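Local coordinates for protein tRNA (guanosine(18)-2'-O)-methyltransferase (Aquifex aeolicus, PDB 1ZJR) that methylates the 2'-hydroxyl of guanosine 18 in a subset of tRNA species, using S-adenosyl-L-methionine as methyl donor, at residues F79-K82 with Q88-L91; E92-G97 with I139-I144. All coordinates share one frame; numbering follows the deposited sequence.

Interaction 1. Residues F79-K82 with Q88-L91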
# COMPACT_ATOMS: atom_id res chain seq x y z
N PHE A 79 3.28 -4.06 7.45
CA PHE A 79 4.67 -4.46 7.25
C PHE A 79 5.26 -3.51 6.22
O PHE A 79 4.79 -3.44 5.08
CB PHE A 79 4.79 -5.89 6.71
CG PHE A 79 4.56 -6.95 7.74
CD1 PHE A 79 3.32 -7.56 7.87
CD2 PHE A 79 5.60 -7.37 8.57
CE1 PHE A 79 3.10 -8.56 8.82
CE2 PHE A 79 5.40 -8.36 9.52
CZ PHE A 79 4.14 -8.96 9.64
N ILE A 80 6.28 -2.76 6.63
CA ILE A 80 6.93 -1.80 5.75
C ILE A 80 8.33 -2.33 5.42
O ILE A 80 9.16 -2.52 6.31
CB ILE A 80 7.01 -0.42 6.45
CG1 ILE A 80 5.61 -0.01 6.92
CG2 ILE A 80 7.56 0.62 5.49
CD1 ILE A 80 5.58 1.25 7.77
N GLU A 81 8.57 -2.58 4.14
CA GLU A 81 9.85 -3.12 3.69
C GLU A 81 10.54 -2.29 2.62
O GLU A 81 9.96 -2.00 1.57
CB GLU A 81 9.63 -4.54 3.16
CG GLU A 81 10.91 -5.30 2.80
CD GLU A 81 10.63 -6.71 2.31
OE1 GLU A 81 9.88 -7.44 2.99
OE2 GLU A 81 11.16 -7.09 1.24
N LYS A 82 11.79 -1.93 2.89
CA LYS A 82 12.60 -1.15 1.96
C LYS A 82 13.10 -2.09 0.85
O LYS A 82 13.49 -3.22 1.12
CB LYS A 82 13.78 -0.52 2.71
CG LYS A 82 14.81 0.19 1.84
CD LYS A 82 15.88 0.85 2.70
CE LYS A 82 17.10 1.25 1.89
NZ LYS A 82 18.12 1.94 2.72
N GLN A 88 12.86 -5.38 -9.97
CA GLN A 88 13.13 -6.75 -9.56
C GLN A 88 12.05 -7.24 -8.59
O GLN A 88 11.51 -8.34 -8.74
CB GLN A 88 14.50 -6.85 -8.90
CG GLN A 88 14.92 -8.26 -8.53
CD GLN A 88 16.29 -8.32 -7.89
OE1 GLN A 88 16.52 -7.73 -6.83
NE2 GLN A 88 17.21 -9.04 -8.52
N LYS A 89 11.74 -6.41 -7.60
CA LYS A 89 10.73 -6.77 -6.61
C LYS A 89 9.35 -6.90 -7.25
O LYS A 89 8.61 -7.85 -6.98
CB LYS A 89 10.68 -5.73 -5.50
CG LYS A 89 9.87 -6.17 -4.28
CD LYS A 89 10.53 -7.38 -3.62
CE LYS A 89 9.78 -7.85 -2.40
NZ LYS A 89 10.43 -9.03 -1.78
N LEU A 90 9.00 -5.94 -8.10
CA LEU A 90 7.71 -5.96 -8.76
C LEU A 90 7.58 -7.16 -9.69
O LEU A 90 6.49 -7.70 -9.87
CB LEU A 90 7.49 -4.66 -9.54
CG LEU A 90 7.41 -3.41 -8.65
CD1 LEU A 90 7.35 -2.16 -9.52
CD2 LEU A 90 6.18 -3.50 -7.75
N LEU A 91 8.69 -7.58 -10.29
CA LEU A 91 8.68 -8.74 -11.19
C LEU A 91 8.37 -10.00 -10.39
O LEU A 91 7.73 -10.92 -10.89
CB LEU A 91 10.02 -8.89 -11.90
CG LEU A 91 10.33 -7.83 -12.96
CD1 LEU A 91 11.75 -7.99 -13.47
CD2 LEU A 91 9.33 -7.95 -14.08
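E81 and K89 meet through a single pair of charged atoms: OE2 of E81 stands 3.7 Å from NZ of K89, a long salt bridge. The other carboxylate oxygen takes little part, since OE1 of E81 lies 5.1 Å from NZ of K89. The two side chains cross at about a right angle, so the ammonium end of the lysine meets one corner of the carboxylate instead of running alongside the glutamate chain. E81 contributes a straight reach, CG anti to the backbone N (chi1 -173°) and the chain extended beyond it. K89 also starts anti, but a bend at its second torsion (63°) turns the rest of the chain, extended from there on, toward the E81 carboxylate. The K89 side chain also touches Y55 and V83, and E81 lies on Y55 as well, a residue of the adjoining strand 51-57 that thus packs against both partners. The contact spans the start of a beta-alpha-beta crossover: strand 79-82, at one edge of the parallel sheet within the chain, leads into helix 86-95, which passes over three strands before the chain re-enters the sheet as strand 99-103. Further out, backbone hydrogen bonds from E81 to L54 and Y56 fix the strand that carries the carboxylate. The helix is seated by L90, buried against V122 and V124 of strand 121-126. One turn along that helix, E92 offers NZ of K89 a second carboxylate, in an ion pair that is itself long and weak.

Interaction 2. Residues E92-G97 with I139-I144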
# COMPACT_ATOMS: atom_id res chain seq x y z
N GLU A 92 8.85 -10.03 -9.15
CA GLU A 92 8.60 -11.17 -8.27
C GLU A 92 7.11 -11.33 -8.05
O GLU A 92 6.58 -12.45 -8.07
CB GLU A 92 9.31 -10.97 -6.93
CG GLU A 92 10.77 -11.39 -6.94
CD GLU A 92 11.54 -10.86 -5.75
OE1 GLU A 92 10.99 -10.88 -4.63
OE2 GLU A 92 12.70 -10.45 -5.94
N PHE A 93 6.42 -10.21 -7.84
CA PHE A 93 4.98 -10.26 -7.64
C PHE A 93 4.26 -10.58 -8.94
O PHE A 93 3.31 -11.36 -8.96
CB PHE A 93 4.44 -8.92 -7.10
CG PHE A 93 4.68 -8.71 -5.63
CD1 PHE A 93 5.69 -7.85 -5.19
CD2 PHE A 93 3.90 -9.37 -4.69
CE1 PHE A 93 5.91 -7.64 -3.83
CE2 PHE A 93 4.11 -9.18 -3.32
CZ PHE A 93 5.12 -8.31 -2.89
N LYS A 94 4.73 -9.98 -10.03
CA LYS A 94 4.11 -10.21 -11.32
C LYS A 94 4.15 -11.69 -11.69
O LYS A 94 3.14 -12.27 -12.07
CB LYS A 94 4.82 -9.37 -12.40
CG LYS A 94 4.04 -9.22 -13.69
CD LYS A 94 4.72 -8.24 -14.62
CE LYS A 94 3.90 -8.01 -15.88
NZ LYS A 94 4.60 -7.11 -16.83
N ASN A 95 5.32 -12.30 -11.54
CA ASN A 95 5.46 -13.72 -11.85
C ASN A 95 4.62 -14.59 -10.92
O ASN A 95 4.36 -15.75 -11.22
CB ASN A 95 6.93 -14.14 -11.77
CG ASN A 95 7.80 -13.42 -12.78
OD1 ASN A 95 7.40 -13.23 -13.93
ND2 ASN A 95 9.00 -13.04 -12.36
N ARG A 96 4.20 -14.01 -9.80
CA ARG A 96 3.37 -14.73 -8.83
C ARG A 96 1.88 -14.53 -9.12
O ARG A 96 1.03 -14.98 -8.35
CB ARG A 96 3.66 -14.26 -7.40
CG ARG A 96 4.90 -14.85 -6.77
CD ARG A 96 5.07 -14.32 -5.35
NE ARG A 96 3.89 -14.60 -4.53
CZ ARG A 96 3.62 -14.00 -3.37
NH1 ARG A 96 4.45 -13.09 -2.89
NH2 ARG A 96 2.52 -14.32 -2.70
N GLY A 97 1.57 -13.85 -10.22
CA GLY A 97 0.17 -13.64 -10.57
C GLY A 97 -0.43 -12.30 -10.17
O GLY A 97 -1.63 -12.09 -10.33
N ILE A 139 7.13 -2.30 -16.81
CA ILE A 139 6.68 -3.63 -16.44
C ILE A 139 5.24 -3.67 -15.91
O ILE A 139 4.73 -4.73 -15.56
CB ILE A 139 7.61 -4.24 -15.36
CG1 ILE A 139 7.31 -5.73 -15.19
CG2 ILE A 139 7.44 -3.51 -14.03
CD1 ILE A 139 7.54 -6.55 -16.44
N ALA A 140 4.58 -2.52 -15.88
CA ALA A 140 3.21 -2.44 -15.38
C ALA A 140 2.18 -3.11 -16.29
O ALA A 140 2.32 -3.12 -17.51
CB ALA A 140 2.82 -0.98 -15.15
N ASP A 141 1.13 -3.65 -15.68
CA ASP A 141 0.04 -4.29 -16.41
C ASP A 141 -1.00 -3.22 -16.72
O ASP A 141 -1.69 -3.28 -17.74
CB ASP A 141 -0.60 -5.39 -15.56
CG ASP A 141 0.33 -6.57 -15.36
OD1 ASP A 141 0.60 -7.28 -16.34
OD2 ASP A 141 0.79 -6.78 -14.21
N LYS A 142 -1.12 -2.25 -15.82
CA LYS A 142 -2.06 -1.15 -15.99
C LYS A 142 -1.38 0.17 -15.66
O LYS A 142 -0.62 0.27 -14.70
CB LYS A 142 -3.27 -1.34 -15.06
CG LYS A 142 -4.17 -2.53 -15.39
CD LYS A 142 -4.96 -2.29 -16.67
CE LYS A 142 -5.92 -3.44 -16.94
NZ LYS A 142 -5.19 -4.74 -17.05
N LYS A 143 -1.64 1.18 -16.49
CA LYS A 143 -1.10 2.53 -16.28
C LYS A 143 -2.32 3.39 -16.01
O LYS A 143 -3.19 3.52 -16.87
CB LYS A 143 -0.37 3.01 -17.54
CG LYS A 143 0.83 2.16 -17.91
CD LYS A 143 1.59 2.74 -19.09
CE LYS A 143 0.71 2.86 -20.32
NZ LYS A 143 1.44 3.46 -21.47
N ILE A 144 -2.39 3.98 -14.82
CA ILE A 144 -3.57 4.77 -14.45
C ILE A 144 -3.37 6.24 -14.12
O ILE A 144 -2.29 6.68 -13.73
CB ILE A 144 -4.27 4.14 -13.23
CG1 ILE A 144 -3.30 4.07 -12.05
CG2 ILE A 144 -4.79 2.75 -13.59
CD1 ILE A 144 -3.93 3.67 -10.72
O HOH W 1 2.45 -6.76 -18.83
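K94 and I139 reach toward each other tip to tip, the lysine coming off helix 86-95 and the isoleucine off the turn that precedes strand 142-145. K94 is extended throughout, its CG anti to the backbone N (chi1 -164°), and this full reach carries NZ past the isoleucine side chain to its carbonyl: NZ of K94 donates to O of I139 at 2.7 Å. The bond is short but not in line with a lone pair, for the ammonium stands above the carbonyl plane, 36° out of it, with a C=O...N angle of 130°. On the way the methylenes pack on the isoleucine, CD of K94 lying 3.7 Å from CG1 of I139. D141 approaches the same chain obliquely, and its OD1 sits 3.4 Å from CE of K94, beside the methylene and not at the charge. The other oxygen of the carboxylate is held elsewhere: OD2 of D141 accepts a hydrogen bond from the backbone N of I100 in the neighbouring strand 99-103, a strand on which K94 itself also packs. The helix ends just beyond the lysine: N of G97, at positive phi, bonds back to O of K94 in a Schellman motif, and the chain then leads into that strand. With OD1 of D141 and NZ of K94 4.0 Å apart, too far for a salt bridge, a water closes the gap, accepting from NZ at 3.0 Å and donating to OD1. The ammonium is therefore gripped by a neutral carbonyl and a water, and the aspartate probably steadies its charge through space and through that water, without a direct salt bridge.

Interactions 1 and 2 follow one another along the chain, the first closing before the second opens, and helix 86-95 supplies one side of each. Their centres are 13 Å apart, yet they touch: CD2 of L91 lies close against CG1 of I139, a tight 3.2 Å. Interaction 1 ties the early turns of the helix to edge strand 79-82, whereas interaction 2 ties its last turn to the approach to strand 142-145, much further across the same parallel sheet. One helix thus has polar contacts toward an edge strand near its start and toward the approach to an inner strand at its end, in the SPOUT-family domain. Both lie at the surface, away from the predicted S-adenosyl-L-methionine site.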